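Local coordinates for methylenetetrahydrofolate--tRNA-(uracil-5-)-methyltransferase trmFO (Thermus thermophilus, PDB 3G5S), which probably catalyses, as a folate- and FAD-dependent methyltransferase, the formation of 5-methyluridine at position 54 of tRNA, at residues 39-44 and 48-53. Numbering follows the deposited sequence.
Sequences PAHGTD and EIVCSN. With FAD (flavin-adenine dinucleotide), chain B.
The carboxylate of Glu48 binds the backbone amides of Gly42 and Thr43, across the FAD-lining loop that leads from strand 27-30 of the Rossmann-type parallel sheet to strand 54-57. Glu48 OE2 accepts Gly42 N at 2.8 Å through its syn lone pair, the N-H...O angle 158°. Glu48 OE1 takes two donors from one face of the carboxylate: Thr43 N at 3.0 Å, tilted out of the plane, and Thr43 OG1 at 2.7 Å, from well above it. An extended Glu48 chain, CG anti to the backbone N (chi1 174°), carries the carboxylate across to these groups, whose combined grip should fix its rotation and favour the ionised form.

Apolar contacts lie beside this polar end. Val50 CG1 makes a CH-pi contact almost centred over one face of the His41 ring, 3.5 Å from its centroid, while Val50 CG2 turns to the dimethylbenzene end of the flavin, 3.9 Å from FAD C7.

Around the cofactor, Ser52 N gives a weak hydrogen bond to FAD O4 at 3.4 Å. His41 ND1 is hydrogen-bonded to Thr38 OG1. On the ring's other nitrogen, a water lying in the imidazole plane 2.8 Å from His41 NE2 donates to both Glu48 O and the phosphate oxygen FAD O2A.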
loop_
_atom_site.group_PDB
_atom_site.type_symbol
_atom_site.label_atom_id
_atom_site.label_comp_id
_atom_site.label_asym_id
_atom_site.label_seq_id
_atom_site.Cartn_x
_atom_site.Cartn_y
_atom_site.Cartn_z
ATOM N N PRO A 39 16.025 4.464 -11.598
ATOM C CA PRO A 39 16.488 5.779 -11.144
ATOM C C PRO A 39 16.776 5.877 -9.633
ATOM O O PRO A 39 17.421 6.841 -9.221
ATOM C CB PRO A 39 15.329 6.705 -11.528
ATOM C CG PRO A 39 14.671 6.019 -12.684
ATOM C CD PRO A 39 14.786 4.551 -12.392
ATOM N N ALA A 40 16.324 4.913 -8.832
ATOM C CA ALA A 40 16.471 5.003 -7.376
ATOM C C ALA A 40 17.534 4.070 -6.779
ATOM O O ALA A 40 17.985 4.275 -5.651
ATOM C CB ALA A 40 15.126 4.773 -6.693
ATOM N N HIS A 41 17.924 3.045 -7.531
ATOM C CA HIS A 41 18.849 2.031 -7.032
ATOM C C HIS A 41 20.296 2.360 -7.354
ATOM O O HIS A 41 20.573 3.061 -8.324
ATOM C CB HIS A 41 18.527 0.677 -7.655
ATOM C CG HIS A 41 17.338 -0.002 -7.057
ATOM N ND1 HIS A 41 16.046 0.290 -7.430
ATOM C CD2 HIS A 41 17.252 -0.978 -6.123
ATOM C CE1 HIS A 41 15.212 -0.474 -6.747
ATOM N NE2 HIS A 41 15.919 -1.254 -5.949
ATOM N N GLY A 42 21.217 1.826 -6.557
ATOM C CA GLY A 42 22.633 2.032 -6.797
ATOM C C GLY A 42 23.508 0.799 -6.634
ATOM O O GLY A 42 24.723 0.878 -6.804
ATOM N N THR A 43 22.907 -0.344 -6.308
ATOM C CA THR A 43 23.691 -1.552 -6.052
ATOM C C THR A 43 23.211 -2.769 -6.840
ATOM O O THR A 43 22.209 -2.710 -7.558
ATOM C CB THR A 43 23.693 -1.931 -4.554
ATOM O OG1 THR A 43 22.488 -2.638 -4.231
ATOM C CG2 THR A 43 23.807 -0.690 -3.680
ATOM N N ASP A 44 23.937 -3.874 -6.686
ATOM C CA ASP A 44 23.564 -5.150 -7.286
ATOM C C ASP A 44 22.843 -6.065 -6.292
ATOM O O ASP A 44 22.552 -7.217 -6.608
ATOM C CB ASP A 44 24.804 -5.858 -7.849
ATOM C CG ASP A 44 25.815 -6.225 -6.775
ATOM O OD1 ASP A 44 25.541 -6.006 -5.580
ATOM O OD2 ASP A 44 26.897 -6.738 -7.129
ATOM N N GLU A 48 17.653 -4.208 -1.915
ATOM C CA GLU A 48 18.233 -2.905 -1.650
ATOM C C GLU A 48 17.163 -1.950 -1.134
ATOM O O GLU A 48 16.072 -1.861 -1.701
ATOM C CB GLU A 48 18.868 -2.334 -2.922
ATOM C CG GLU A 48 19.364 -0.903 -2.765
ATOM C CD GLU A 48 20.045 -0.343 -4.015
ATOM O OE1 GLU A 48 20.412 -1.115 -4.927
ATOM O OE2 GLU A 48 20.215 0.890 -4.079
ATOM N N ILE A 49 17.495 -1.240 -0.060
ATOM C CA ILE A 49 16.632 -0.225 0.520
ATOM C C ILE A 49 17.009 1.114 -0.109
ATOM O O ILE A 49 18.119 1.602 0.089
ATOM C CB ILE A 49 16.847 -0.157 2.047
ATOM C CG1 ILE A 49 16.436 -1.477 2.707
ATOM C CG2 ILE A 49 16.104 1.028 2.653
ATOM C CD1 ILE A 49 14.938 -1.655 2.841
ATOM N N VAL A 50 16.104 1.696 -0.891
ATOM C CA VAL A 50 16.479 2.858 -1.699
ATOM C C VAL A 50 16.349 4.211 -0.998
ATOM O O VAL A 50 16.897 5.200 -1.471
ATOM C CB VAL A 50 15.739 2.903 -3.059
ATOM C CG1 VAL A 50 16.053 1.659 -3.870
ATOM C CG2 VAL A 50 14.248 3.078 -2.855
ATOM N N CYS A 51 15.644 4.265 0.127
ATOM C CA CYS A 51 15.436 5.544 0.803
ATOM C C CYS A 51 15.607 5.422 2.315
ATOM O O CYS A 51 16.668 5.023 2.790
ATOM C CB CYS A 51 14.058 6.110 0.457
ATOM S SG CYS A 51 13.874 7.883 0.725
ATOM N N SER A 52 14.571 5.772 3.072
ATOM C CA SER A 52 14.642 5.680 4.529
ATOM C C SER A 52 14.985 4.264 4.963
ATOM O O SER A 52 14.614 3.302 4.296
ATOM C CB SER A 52 13.323 6.108 5.173
ATOM O OG SER A 52 13.310 5.794 6.557
ATOM N N ASN A 53 15.688 4.130 6.083
ATOM C CA ASN A 53 16.026 2.805 6.588
ATOM C C ASN A 53 15.024 2.273 7.613
ATOM O O ASN A 53 15.274 1.259 8.258
ATOM C CB ASN A 53 17.451 2.773 7.142
ATOM C CG ASN A 53 17.606 3.593 8.402
ATOM O OD1 ASN A 53 16.846 4.532 8.646
ATOM N ND2 ASN A 53 18.594 3.244 9.216
HETATM P PA FAD B . 11.697 -2.894 -5.465
HETATM O O1A FAD B . 11.949 -1.611 -6.202
HETATM O O2A FAD B . 12.298 -3.060 -4.103
HETATM O O5B FAD B . 12.151 -4.151 -6.338
HETATM C C5B FAD B . 11.826 -4.256 -7.710
HETATM C C4B FAD B . 12.996 -4.929 -8.400
HETATM O O4B FAD B . 12.631 -5.251 -9.732
HETATM C C3B FAD B . 14.209 -4.005 -8.495
HETATM O O3B FAD B . 15.367 -4.644 -7.994
HETATM C C2B FAD B . 14.330 -3.697 -9.987
HETATM O O2B FAD B . 15.652 -3.500 -10.445
HETATM C C1B FAD B . 13.717 -4.938 -10.608
HETATM N N9A FAD B . 13.118 -4.814 -11.946
HETATM C C8A FAD B . 12.247 -3.859 -12.391
HETATM N N7A FAD B . 11.861 -4.178 -13.644
HETATM C C5A FAD B . 12.478 -5.339 -13.992
HETATM C C6A FAD B . 12.459 -6.123 -15.137
HETATM N N6A FAD B . 11.595 -5.908 -16.138
HETATM N N1A FAD B . 13.210 -7.267 -15.158
HETATM C C2A FAD B . 13.992 -7.633 -14.088
HETATM N N3A FAD B . 14.019 -6.865 -12.946
HETATM C C4A FAD B . 13.272 -5.742 -12.928
HETATM N N1 FAD B . 9.125 2.569 1.126
HETATM C C2 FAD B . 9.174 2.713 2.489
HETATM O O2 FAD B . 8.590 1.917 3.222
HETATM N N3 FAD B . 9.890 3.760 3.037
HETATM C C4 FAD B . 10.573 4.677 2.255
HETATM O O4 FAD B . 11.210 5.600 2.777
HETATM C C4X FAD B . 10.517 4.518 0.871
HETATM N N5 FAD B . 11.168 5.400 0.037
HETATM C C5X FAD B . 11.109 5.222 -1.330
HETATM C C6 FAD B . 11.780 6.115 -2.160
HETATM C C7 FAD B . 11.730 5.966 -3.539
HETATM C C7M FAD B . 12.457 6.935 -4.430
HETATM C C8 FAD B . 11.009 4.911 -4.087
HETATM C C8M FAD B . 10.949 4.737 -5.577
HETATM C C9 FAD B . 10.338 4.014 -3.259
HETATM C C9A FAD B . 10.382 4.164 -1.875
HETATM N N10 FAD B . 9.699 3.281 -1.047
HETATM C C10 FAD B . 9.789 3.465 0.320
HETATM C "C1'" FAD B . 8.453 2.598 -1.565
HETATM C "C2'" FAD B . 8.524 1.061 -1.551
HETATM O "O2'" FAD B . 8.176 0.516 -0.289
HETATM C "C3'" FAD B . 9.882 0.540 -2.020
HETATM O "O3'" FAD B . 10.023 0.933 -3.371
HETATM C "C4'" FAD B . 10.018 -0.978 -1.915
HETATM O "O4'" FAD B . 11.371 -1.307 -2.160
HETATM C "C5'" FAD B . 9.084 -1.709 -2.873
HETATM O "O5'" FAD B . 9.439 -3.073 -2.933
HETATM P P FAD B . 9.235 -3.876 -4.303
HETATM O O1P FAD B . 7.819 -3.776 -4.770
HETATM O O2P FAD B . 9.797 -5.242 -4.086
HETATM O O3P FAD B . 10.103 -3.055 -5.377
HETATM O O HOH W 1 17.441 6.314 -3.968
HETATM O O HOH W 2 19.394 3.988 -3.321
HETATM O O HOH W 3 15.088 -3.152 -3.993
#